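Local coordinates for DUF4847 domain-containing protein (Bacteroides vulgatus, PDB 4ZGF) that is of unknown function but binds calcium ions and has a calycin-type, lipocalin-like beta fold that probably accommodates small molecules, at residues Ile70-Trp79 against Asn91-Asn102; Ala81-Phe92 against Ile106-Gln116. All coordinates share one frame; numbering follows the deposited sequence. Where two conformers were deposited one is given.

Interaction 1 (Ile70-Trp79 against Asn91-Asn102)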
loop_
_atom_site.group_PDB
_atom_site.type_symbol
_atom_site.label_atom_id
_atom_site.label_comp_id
_atom_site.label_asym_id
_atom_site.label_seq_id
_atom_site.Cartn_x
_atom_site.Cartn_y
_atom_site.Cartn_z
ATOM N N ILE A 70 6.351 -4.505 8.446
ATOM C CA ILE A 70 7.261 -3.900 7.473
ATOM C C ILE A 70 8.701 -4.158 7.954
ATOM O O ILE A 70 8.917 -5.039 8.799
ATOM C CB ILE A 70 6.924 -2.414 7.201
ATOM C CG1 ILE A 70 7.115 -1.537 8.454
ATOM C CG2 ILE A 70 5.501 -2.250 6.668
ATOM C CD1 ILE A 70 6.829 -0.055 8.219
ATOM N N GLN A 71 9.713 -3.480 7.424
ATOM C CA GLN A 71 11.050 -3.795 7.878
ATOM C C GLN A 71 11.153 -3.493 9.370
ATOM O O GLN A 71 10.614 -2.506 9.871
ATOM C CB GLN A 71 12.107 -3.015 7.098
ATOM C CG GLN A 71 12.161 -3.394 5.633
ATOM C CD GLN A 71 13.170 -2.585 4.834
ATOM O OE1 GLN A 71 12.882 -1.414 4.443
ATOM N NE2 GLN A 71 14.308 -3.147 4.537
ATOM N N ASN A 72 11.862 -4.369 10.088
ATOM C CA ASN A 72 12.124 -4.204 11.527
ATOM C C ASN A 72 10.975 -4.434 12.474
ATOM O O ASN A 72 11.179 -4.370 13.686
ATOM C CB ASN A 72 12.772 -2.863 11.880
ATOM C CG ASN A 72 14.111 -2.684 11.268
ATOM O OD1 ASN A 72 14.920 -3.638 11.260
ATOM N ND2 ASN A 72 14.375 -1.507 10.756
ATOM N N GLY A 73 9.806 -4.699 11.999
ATOM C CA GLY A 73 8.728 -4.978 12.944
ATOM C C GLY A 73 7.361 -4.492 12.499
ATOM O O GLY A 73 7.055 -4.162 11.343
ATOM N N THR A 74 6.520 -4.384 13.486
ATOM C CA THR A 74 5.130 -4.126 13.237
ATOM C C THR A 74 4.783 -2.649 13.221
ATOM O O THR A 74 5.379 -1.804 13.890
ATOM C CB THR A 74 4.233 -4.811 14.233
ATOM O OG1 THR A 74 4.526 -4.309 15.529
ATOM C CG2 THR A 74 4.412 -6.309 14.168
ATOM N N ILE A 75 3.711 -2.400 12.455
ATOM C CA ILE A 75 2.960 -1.143 12.513
ATOM C C ILE A 75 1.651 -1.427 13.214
ATOM O O ILE A 75 1.107 -2.529 13.129
ATOM C CB ILE A 75 2.738 -0.541 11.118
ATOM C CG1 ILE A 75 2.107 -1.538 10.159
ATOM C CG2 ILE A 75 4.031 0.005 10.585
ATOM C CD1 ILE A 75 1.696 -0.986 8.804
ATOM N N GLU A 76 1.111 -0.410 13.894
ATOM C CA GLU A 76 -0.192 -0.495 14.509
ATOM C C GLU A 76 -0.875 0.854 14.395
ATOM O O GLU A 76 -0.210 1.888 14.352
ATOM C CB GLU A 76 -0.101 -0.830 16.024
ATOM C CG GLU A 76 0.631 -2.127 16.325
ATOM C CD GLU A 76 0.775 -2.423 17.783
ATOM O OE1 GLU A 76 0.571 -1.541 18.615
ATOM O OE2 GLU A 76 1.150 -3.552 18.123
ATOM N N GLY A 77 -2.208 0.837 14.451
ATOM C CA GLY A 77 -2.958 2.082 14.496
ATOM C C GLY A 77 -4.434 1.846 14.366
ATOM O O GLY A 77 -4.951 0.780 14.667
ATOM N N THR A 78 -5.112 2.913 13.943
ATOM C CA THR A 78 -6.543 2.894 13.766
ATOM C C THR A 78 -6.888 3.361 12.352
ATOM O O THR A 78 -6.056 3.961 11.661
ATOM C CB THR A 78 -7.261 3.755 14.827
ATOM O OG1 THR A 78 -6.883 5.109 14.610
ATOM C CG2 THR A 78 -6.847 3.333 16.233
ATOM N N TRP A 79 -8.122 3.082 11.952
ATOM C CA TRP A 79 -8.581 3.465 10.637
ATOM C C TRP A 79 -10.057 3.654 10.642
ATOM O O TRP A 79 -10.809 3.021 11.390
ATOM C CB TRP A 79 -8.178 2.398 9.578
ATOM C CG TRP A 79 -8.907 1.108 9.726
ATOM C CD1 TRP A 79 -8.660 0.133 10.648
ATOM C CD2 TRP A 79 -10.100 0.699 9.020
ATOM N NE1 TRP A 79 -9.615 -0.869 10.544
ATOM C CE2 TRP A 79 -10.503 -0.541 9.560
ATOM C CE3 TRP A 79 -10.838 1.246 7.970
ATOM C CZ2 TRP A 79 -11.624 -1.225 9.092
ATOM C CZ3 TRP A 79 -11.959 0.559 7.515
ATOM C CH2 TRP A 79 -12.341 -0.657 8.081
ATOM N N ASN A 91 -4.401 6.122 10.777
ATOM C CA ASN A 91 -3.684 6.816 11.867
ATOM C C ASN A 91 -2.724 5.842 12.484
ATOM O O ASN A 91 -3.137 4.769 12.949
ATOM C CB ASN A 91 -4.692 7.273 12.926
ATOM C CG ASN A 91 -5.935 7.825 12.265
ATOM O OD1 ASN A 91 -5.851 8.749 11.450
ATOM N ND2 ASN A 91 -7.093 7.218 12.568
ATOM N N PHE A 92 -1.440 6.162 12.515
ATOM C CA PHE A 92 -0.446 5.264 13.142
ATOM C C PHE A 92 -0.280 5.584 14.621
ATOM O O PHE A 92 -0.143 6.743 15.024
ATOM C CB PHE A 92 0.905 5.397 12.464
ATOM C CG PHE A 92 0.957 4.755 11.098
ATOM C CD1 PHE A 92 0.568 5.478 9.962
ATOM C CD2 PHE A 92 1.412 3.457 10.929
ATOM C CE1 PHE A 92 0.620 4.880 8.724
ATOM C CE2 PHE A 92 1.462 2.883 9.687
ATOM C CZ PHE A 92 1.068 3.593 8.581
ATOM N N THR A 93 -0.205 4.514 15.419
ATOM C CA THR A 93 0.211 4.601 16.833
ATOM C C THR A 93 1.553 3.970 17.098
ATOM O O THR A 93 2.175 4.278 18.118
ATOM C CB THR A 93 -0.872 4.063 17.770
ATOM O OG1 THR A 93 -1.191 2.727 17.416
ATOM C CG2 THR A 93 -2.147 4.916 17.675
ATOM N N LYS A 94 2.021 3.078 16.220
ATOM C CA LYS A 94 3.333 2.441 16.378
ATOM C C LYS A 94 3.927 2.244 15.006
ATOM O O LYS A 94 3.241 1.729 14.104
ATOM C CB LYS A 94 3.192 1.078 17.046
ATOM C CG LYS A 94 4.506 0.303 17.229
ATOM C CD LYS A 94 4.252 -1.169 17.586
ATOM C CE LYS A 94 5.524 -2.008 17.761
ATOM N NZ LYS A 94 6.372 -2.211 16.542
ATOM N N THR A 95 5.203 2.611 14.869
ATOM C CA THR A 95 6.003 2.279 13.678
ATOM C C THR A 95 7.343 1.749 14.165
ATOM O O THR A 95 7.860 2.177 15.213
ATOM C CB THR A 95 6.199 3.484 12.744
ATOM O OG1 THR A 95 6.809 4.573 13.445
ATOM C CG2 THR A 95 4.887 3.924 12.125
ATOM N N PRO A 96 7.938 0.792 13.426
ATOM C CA PRO A 96 9.222 0.198 13.804
ATOM C C PRO A 96 10.361 1.097 13.381
ATOM O O PRO A 96 10.162 2.066 12.666
ATOM C CB PRO A 96 9.198 -1.111 13.020
ATOM C CG PRO A 96 8.466 -0.798 11.757
ATOM C CD PRO A 96 7.391 0.184 12.189
ATOM N N PRO A 97 11.577 0.763 13.800
ATOM C CA PRO A 97 12.738 1.508 13.386
ATOM C C PRO A 97 12.758 1.762 11.877
ATOM O O PRO A 97 12.574 0.860 11.062
ATOM C CB PRO A 97 13.892 0.602 13.863
ATOM C CG PRO A 97 13.360 0.022 15.143
ATOM C CD PRO A 97 11.904 -0.266 14.812
ATOM N N SER A 98 13.005 3.023 11.529
ATOM C CA SER A 98 12.803 3.500 10.160
ATOM C C SER A 98 13.796 2.911 9.188
ATOM O O SER A 98 14.941 2.545 9.517
ATOM C CB SER A 98 12.856 5.066 10.099
ATOM O OG SER A 98 14.123 5.594 10.435
ATOM N N THR A 99 13.320 2.833 7.938
ATOM C CA THR A 99 14.163 2.495 6.767
ATOM C C THR A 99 13.582 3.323 5.613
ATOM O O THR A 99 12.485 3.837 5.705
ATOM C CB THR A 99 14.081 1.027 6.384
ATOM O OG1 THR A 99 12.771 0.781 5.873
ATOM C CG2 THR A 99 14.383 0.104 7.527
ATOM N N SER A 100 14.304 3.386 4.512
ATOM C CA SER A 100 13.821 4.164 3.374
ATOM C C SER A 100 12.467 3.622 2.863
ATOM O O SER A 100 11.513 4.366 2.626
ATOM C CB SER A 100 14.864 4.177 2.254
ATOM O OG SER A 100 15.104 2.864 1.792
ATOM N N TYR A 101 12.382 2.302 2.690
ATOM C CA TYR A 101 11.161 1.696 2.191
ATOM C C TYR A 101 10.029 1.800 3.204
ATOM O O TYR A 101 8.872 1.997 2.837
ATOM C CB TYR A 101 11.372 0.248 1.756
ATOM C CG TYR A 101 12.420 0.107 0.694
ATOM C CD1 TYR A 101 12.139 0.487 -0.614
ATOM C CD2 TYR A 101 13.712 -0.337 0.998
ATOM C CE1 TYR A 101 13.100 0.381 -1.615
ATOM C CE2 TYR A 101 14.678 -0.434 0.005
ATOM C CZ TYR A 101 14.346 -0.078 -1.297
ATOM O OH TYR A 101 15.282 -0.119 -2.343
ATOM N N ASN A 102 10.348 1.652 4.496
ATOM C CA ASN A 102 9.313 1.845 5.508
ATOM C C ASN A 102 8.735 3.247 5.420
ATOM O O ASN A 102 7.529 3.441 5.545
ATOM C CB ASN A 102 9.869 1.653 6.923
ATOM C CG ASN A 102 10.070 0.218 7.334
ATOM O OD1 ASN A 102 9.803 -0.722 6.567
ATOM N ND2 ASN A 102 10.516 0.024 8.570
HETATM O O HOH W 1 -0.027 1.064 19.251
#
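Pro96 is the bump that the turn at Ile70-Gly73 closes around: its CG presses into the hollow between Ile70 CG1, 3.6 Å away, and the carbonyl of Gln71, while its CD lies against Ile75 CG2. Gly73 lies beside Pro96 CB, where a side chain would run tightly into the proline ring. Next to it, Asn102 grips the turn through both ends of its amide. Gln71 N meets Asn102 OD1 at 2.9 Å, in the carbonyl plane and on a lone pair, and Asn102 ND2 returns a nearly straight bond (166°) to Gln71 O. This amide also receives the Ile70 tip, Ile70 CD1 to Asn102 CG 3.4 Å. With an alanine in place of Asn102, Gln71 N and O would probably lose both of these mates and Ile70 CD1 the amide it rests on. Thr99, the N-cap of helix 100-111, accepts from Asn102 N and gives its own proton to Gln71 OE1 (2.6 Å from Thr99 OG1), from above that carbonyl plane. Asn72 ND2 reaches over to Pro97 O.

Farther along, the segments pair as the antiparallel hairpin of strands 73-82 and 87-92, interrupted by a classic beta bulge: Thr93 N and Lys94 N both donate to Glu76 O, from the same face of its plane. Gly77 fits where the strands come closest, since a CB there would clash with Asn91 O. On the face that carries Glu76 and Lys94, the lysine runs extended past the glutamate, Lys94 CD 3.7 Å from Glu76 CD, then bends at the last torsion (chi4 -65°), which brings NZ onto both Thr74 O and Thr74 OG1. Ile75 CB meets the Phe92 ring at its edge, 3.9 Å from Phe92 CE2, and Phe66 packs edge-to-face with the same ring.

Interaction 2 (Ala81-Phe92 against Ile106-Gln116)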
loop_
_atom_site.group_PDB
_atom_site.type_symbol
_atom_site.label_atom_id
_atom_site.label_comp_id
_atom_site.label_asym_id
_atom_site.label_seq_id
_atom_site.Cartn_x
_atom_site.Cartn_y
_atom_site.Cartn_z
ATOM N N ALA A 81 -13.222 4.477 7.422
ATOM C CA ALA A 81 -13.525 4.690 6.023
ATOM C C ALA A 81 -14.988 5.020 5.880
ATOM O O ALA A 81 -15.826 4.681 6.725
ATOM C CB ALA A 81 -13.139 3.471 5.199
ATOM N N ASP A 82 -15.305 5.714 4.797
ATOM C CA ASP A 82 -16.669 6.098 4.467
ATOM C C ASP A 82 -17.002 5.526 3.101
ATOM O O ASP A 82 -16.415 5.959 2.085
ATOM C CB ASP A 82 -16.786 7.609 4.502
ATOM C CG ASP A 82 -18.203 8.112 4.288
ATOM O OD1 ASP A 82 -19.090 7.335 3.887
ATOM O OD2 ASP A 82 -18.405 9.302 4.578
ATOM N N GLY A 83 -17.943 4.589 3.049
ATOM C CA GLY A 83 -18.296 3.971 1.803
ATOM C C GLY A 83 -19.186 4.810 0.916
ATOM O O GLY A 83 -19.422 4.446 -0.245
ATOM N N LYS A 84 -19.696 5.919 1.444
ATOM C CA LYS A 84 -20.555 6.798 0.663
ATOM C C LYS A 84 -19.749 7.619 -0.334
ATOM O O LYS A 84 -20.284 7.997 -1.384
ATOM C CB LYS A 84 -21.387 7.689 1.570
ATOM C CG LYS A 84 -22.216 6.896 2.611
ATOM C CD LYS A 84 -23.127 7.730 3.488
ATOM C CE LYS A 84 -22.442 8.876 4.201
ATOM N NZ LYS A 84 -21.431 8.395 5.174
ATOM N N ASP A 85 -18.503 7.937 0.008
ATOM C CA ASP A 85 -17.630 8.697 -0.877
ATOM C C ASP A 85 -16.292 8.009 -1.141
ATOM O O ASP A 85 -15.409 8.564 -1.800
ATOM C CB ASP A 85 -17.451 10.115 -0.405
ATOM C CG ASP A 85 -16.932 10.207 0.982
ATOM O OD1 ASP A 85 -16.479 9.195 1.515
ATOM O OD2 ASP A 85 -17.003 11.309 1.601
ATOM N N ARG A 86 -16.146 6.788 -0.663
ATOM C CA ARG A 86 -14.909 6.007 -0.826
ATOM C C ARG A 86 -13.665 6.751 -0.338
ATOM O O ARG A 86 -12.637 6.849 -1.006
ATOM C CB ARG A 86 -14.763 5.414 -2.230
ATOM C CG ARG A 86 -15.782 4.340 -2.498
ATOM C CD ARG A 86 -15.570 3.656 -3.843
ATOM N NE ARG A 86 -15.912 4.559 -4.932
ATOM C CZ ARG A 86 -15.554 4.368 -6.213
ATOM N NH1 ARG A 86 -14.820 3.315 -6.558
ATOM N NH2 ARG A 86 -15.948 5.236 -7.148
ATOM N N THR A 87 -13.781 7.256 0.895
ATOM C CA THR A 87 -12.676 7.906 1.581
ATOM C C THR A 87 -12.194 7.067 2.764
ATOM O O THR A 87 -12.901 6.222 3.304
ATOM C CB THR A 87 -13.042 9.323 2.031
ATOM O OG1 THR A 87 -14.179 9.287 2.879
ATOM C CG2 THR A 87 -13.249 10.244 0.832
ATOM N N VAL A 88 -10.946 7.340 3.181
ATOM C CA VAL A 88 -10.274 6.577 4.235
ATOM C C VAL A 88 -9.383 7.529 5.030
ATOM O O VAL A 88 -8.839 8.505 4.507
ATOM C CB VAL A 88 -9.492 5.395 3.637
ATOM C CG1 VAL A 88 -8.423 5.842 2.640
ATOM C CG2 VAL A 88 -8.881 4.513 4.719
ATOM N N ASN A 89 -9.192 7.179 6.314
ATOM C CA ASN A 89 -8.289 7.918 7.214
ATOM C C ASN A 89 -7.574 6.898 8.072
ATOM O O ASN A 89 -8.195 6.279 8.950
ATOM C CB ASN A 89 -9.097 8.897 8.059
ATOM C CG ASN A 89 -8.243 9.846 8.855
ATOM O OD1 ASN A 89 -7.016 9.773 8.842
ATOM N ND2 ASN A 89 -8.904 10.803 9.514
ATOM N N ILE A 90 -6.269 6.724 7.834
ATOM C CA ILE A 90 -5.402 5.831 8.602
ATOM C C ILE A 90 -4.586 6.666 9.575
ATOM O O ILE A 90 -4.135 7.782 9.237
ATOM C CB ILE A 90 -4.508 5.027 7.630
ATOM C CG1 ILE A 90 -5.396 4.121 6.755
ATOM C CG2 ILE A 90 -3.479 4.193 8.372
ATOM C CD1 ILE A 90 -4.703 3.467 5.588
ATOM N N ASN A 91 -4.401 6.122 10.777
ATOM C CA ASN A 91 -3.684 6.816 11.867
ATOM C C ASN A 91 -2.724 5.842 12.484
ATOM O O ASN A 91 -3.137 4.769 12.949
ATOM C CB ASN A 91 -4.692 7.273 12.926
ATOM C CG ASN A 91 -5.935 7.825 12.265
ATOM O OD1 ASN A 91 -5.851 8.749 11.450
ATOM N ND2 ASN A 91 -7.093 7.218 12.568
ATOM N N PHE A 92 -1.440 6.162 12.515
ATOM C CA PHE A 92 -0.446 5.264 13.142
ATOM C C PHE A 92 -0.280 5.584 14.621
ATOM O O PHE A 92 -0.143 6.743 15.024
ATOM C CB PHE A 92 0.905 5.397 12.464
ATOM C CG PHE A 92 0.957 4.755 11.098
ATOM C CD1 PHE A 92 0.568 5.478 9.962
ATOM C CD2 PHE A 92 1.412 3.457 10.929
ATOM C CE1 PHE A 92 0.620 4.880 8.724
ATOM C CE2 PHE A 92 1.462 2.883 9.687
ATOM C CZ PHE A 92 1.068 3.593 8.581
ATOM N N ILE A 106 4.841 4.138 4.961
ATOM C CA ILE A 106 4.132 4.870 6.003
ATOM C C ILE A 106 3.573 6.187 5.451
ATOM O O ILE A 106 2.432 6.547 5.748
ATOM C CB ILE A 106 5.072 5.076 7.231
ATOM C CG1 ILE A 106 5.343 3.728 7.911
ATOM C CG2 ILE A 106 4.474 6.058 8.231
ATOM C CD1 ILE A 106 6.579 3.761 8.828
ATOM N N GLU A 107 4.344 6.873 4.618
ATOM C CA GLU A 107 3.861 8.102 4.024
ATOM C C GLU A 107 2.672 7.841 3.103
ATOM O O GLU A 107 1.677 8.573 3.135
ATOM C CB GLU A 107 5.006 8.786 3.284
ATOM C CG GLU A 107 4.676 10.156 2.715
ATOM C CD GLU A 107 4.545 11.329 3.760
ATOM O OE1 GLU A 107 4.548 11.212 5.050
ATOM O OE2 GLU A 107 4.277 12.423 3.228
ATOM N N ALA A 108 2.729 6.789 2.282
ATOM C CA ALA A 108 1.597 6.473 1.415
ATOM C C ALA A 108 0.341 6.204 2.223
ATOM O O ALA A 108 -0.754 6.651 1.857
ATOM C CB ALA A 108 1.927 5.299 0.500
ATOM N N LEU A 109 0.471 5.458 3.320
ATOM C CA LEU A 109 -0.700 5.171 4.124
ATOM C C LEU A 109 -1.184 6.404 4.877
ATOM O O LEU A 109 -2.383 6.601 5.011
ATOM C CB LEU A 109 -0.460 3.996 5.087
ATOM C CG LEU A 109 -0.856 2.652 4.427
ATOM C CD1 LEU A 109 -0.070 2.338 3.181
ATOM C CD2 LEU A 109 -0.848 1.551 5.437
ATOM N N ASN A 110 -0.262 7.204 5.399
ATOM C CA ASN A 110 -0.646 8.422 6.096
ATOM C C ASN A 110 -1.326 9.438 5.192
ATOM O O ASN A 110 -2.171 10.185 5.675
ATOM C CB ASN A 110 0.566 9.101 6.731
ATOM C CG ASN A 110 0.771 8.719 8.160
ATOM O OD1 ASN A 110 -0.196 8.587 8.909
ATOM N ND2 ASN A 110 2.025 8.510 8.561
ATOM N N ASN A 111 -0.962 9.464 3.919
ATOM C CA ASN A 111 -1.555 10.431 2.993
ATOM C C ASN A 111 -2.781 9.886 2.295
ATOM O O ASN A 111 -3.455 10.624 1.563
ATOM C CB ASN A 111 -0.507 10.938 2.034
ATOM C CG ASN A 111 0.558 11.766 2.718
ATOM O OD1 ASN A 111 0.355 12.318 3.815
ATOM N ND2 ASN A 111 1.695 11.852 2.077
ATOM N N ALA A 112 -3.072 8.611 2.447
ATOM C CA ALA A 112 -4.232 8.024 1.761
ATOM C C ALA A 112 -5.516 8.715 2.215
ATOM O O ALA A 112 -5.771 8.841 3.403
ATOM C CB ALA A 112 -4.319 6.544 2.055
ATOM N N ILE A 113 -6.336 9.077 1.237
ATOM C CA ILE A 113 -7.657 9.615 1.525
ATOM C C ILE A 113 -8.749 9.001 0.674
ATOM O O ILE A 113 -9.908 9.062 1.071
ATOM C CB ILE A 113 -7.650 11.120 1.505
ATOM C CG1 ILE A 113 -8.826 11.705 2.257
ATOM C CG2 ILE A 113 -7.524 11.627 0.136
ATOM C CD1 ILE A 113 -8.594 13.172 2.632
ATOM N N PHE A 114 -8.413 8.428 -0.489
ATOM C CA PHE A 114 -9.367 7.768 -1.352
ATOM C C PHE A 114 -8.997 6.297 -1.497
ATOM O O PHE A 114 -7.811 5.956 -1.498
ATOM C CB PHE A 114 -9.378 8.417 -2.740
ATOM C CG PHE A 114 -9.694 9.877 -2.720
ATOM C CD1 PHE A 114 -10.895 10.339 -2.208
ATOM C CD2 PHE A 114 -8.761 10.810 -3.159
ATOM C CE1 PHE A 114 -11.189 11.684 -2.176
ATOM C CE2 PHE A 114 -9.072 12.158 -3.125
ATOM C CZ PHE A 114 -10.257 12.576 -2.630
ATOM N N TYR A 115 -10.005 5.457 -1.659
ATOM C CA TYR A 115 -9.747 4.058 -1.954
ATOM C C TYR A 115 -10.647 3.559 -3.057
ATOM O O TYR A 115 -11.708 4.116 -3.336
ATOM C CB TYR A 115 -9.922 3.165 -0.692
ATOM C CG TYR A 115 -11.358 2.962 -0.254
ATOM C CD1 TYR A 115 -12.121 1.921 -0.780
ATOM C CD2 TYR A 115 -11.967 3.817 0.644
ATOM C CE1 TYR A 115 -13.444 1.756 -0.434
ATOM C CE2 TYR A 115 -13.294 3.641 1.019
ATOM C CZ TYR A 115 -14.050 2.630 0.467
ATOM O OH TYR A 115 -15.372 2.467 0.825
ATOM N N GLN A 116 -10.208 2.468 -3.680
ATOM C CA GLN A 116 -11.090 1.680 -4.521
ATOM C C GLN A 116 -10.564 0.253 -4.495
ATOM O O GLN A 116 -9.402 -0.006 -4.181
ATOM C CB GLN A 116 -11.162 2.222 -5.954
ATOM C CG GLN A 116 -9.863 2.173 -6.736
ATOM C CD GLN A 116 -10.004 2.825 -8.112
ATOM O OE1 GLN A 116 -10.879 2.422 -8.908
ATOM N NE2 GLN A 116 -9.177 3.817 -8.403
HETATM O O HOH W 2 -4.708 7.943 5.710
HETATM O O HOH W 3 -2.450 10.328 8.797
HETATM O O HOH W 4 -0.887 8.791 11.507
#
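Tyr115 turns one ring face to Arg86 CB, 4.1 Å from the ring centroid, a CH-pi contact; the guanidinium plane stands nearly perpendicular to the ring. The tyrosine's CG stands between its backbone N and carbonyl carbon (chi1 73°), which lays the ring along the Arg86 backbone and carries Tyr115 OH to 3.4 Å from Gly83 CA. This part is tightly packed: Val88 CB and Ala81 CB pack obliquely against the ring, and Phe6 of helix 2-6 meets it edge-to-face. The backbones join here by a single bridge at Thr87 and Phe114, with Tyr115 N bound to Arg86 O and Val88 N to Ile113 O (2.9 Å). Ile90 continues the apolar side, its CD1 against Leu109 CG, and also touches Leu124.

Past Val88 the direct backbone pairing ends, strand 87-92 faces helix 100-111 instead, and water fills in between the main chains. One molecule accepts from Ile90 N and lies within bonding distance of Leu109 O and Ala112 O; another spans Phe92 N and Asn110 OD1, 2.7 Å from the latter. The Phe92 ring stands at this border, with Ile106 CG2 over a face, Leu109 CB 3.8 Å from Phe92 CZ, and Asn110 OD1 at its edge. At the far end the turn at 83-86 is exposed: Asp82 and Asp85 belong to a calcium site, Lys84 N and NZ reach Asp82 OD1 from opposite faces, and Thr87 OG1 donates to Asp85 OD1 at 2.7 Å. Carbon contacts thus close the Tyr115-Ile90 side, consistent with the lipocalin-like fold, while water meets Ile90 N and Phe92 N, and the aspartates' negative charge is probably offset by calcium and Lys84.

From the N-terminal side, the chain enters interaction 1 at 70-79, turns at 83-86 and returns along 87-92, so that interaction 1 closes the hairpin and the connection into helix 100-111. Interaction 2 begins at the end of strand 73-82, within the loop that interaction 1 closes, and is completed only at 106-116, by the end of the helix and the strand after it. The two contacts therefore cross rather than nest, and they share Asn91 and Phe92. Strand 87-92 meets strand 73-82 in interaction 1 and the helix end and strand 114-117 in interaction 2. Ile106 CD1 touches both Thr95 CG2 and Ile70 CD1, joining the two contacts. Together they tie the hairpin to the helix and to strand 114-117.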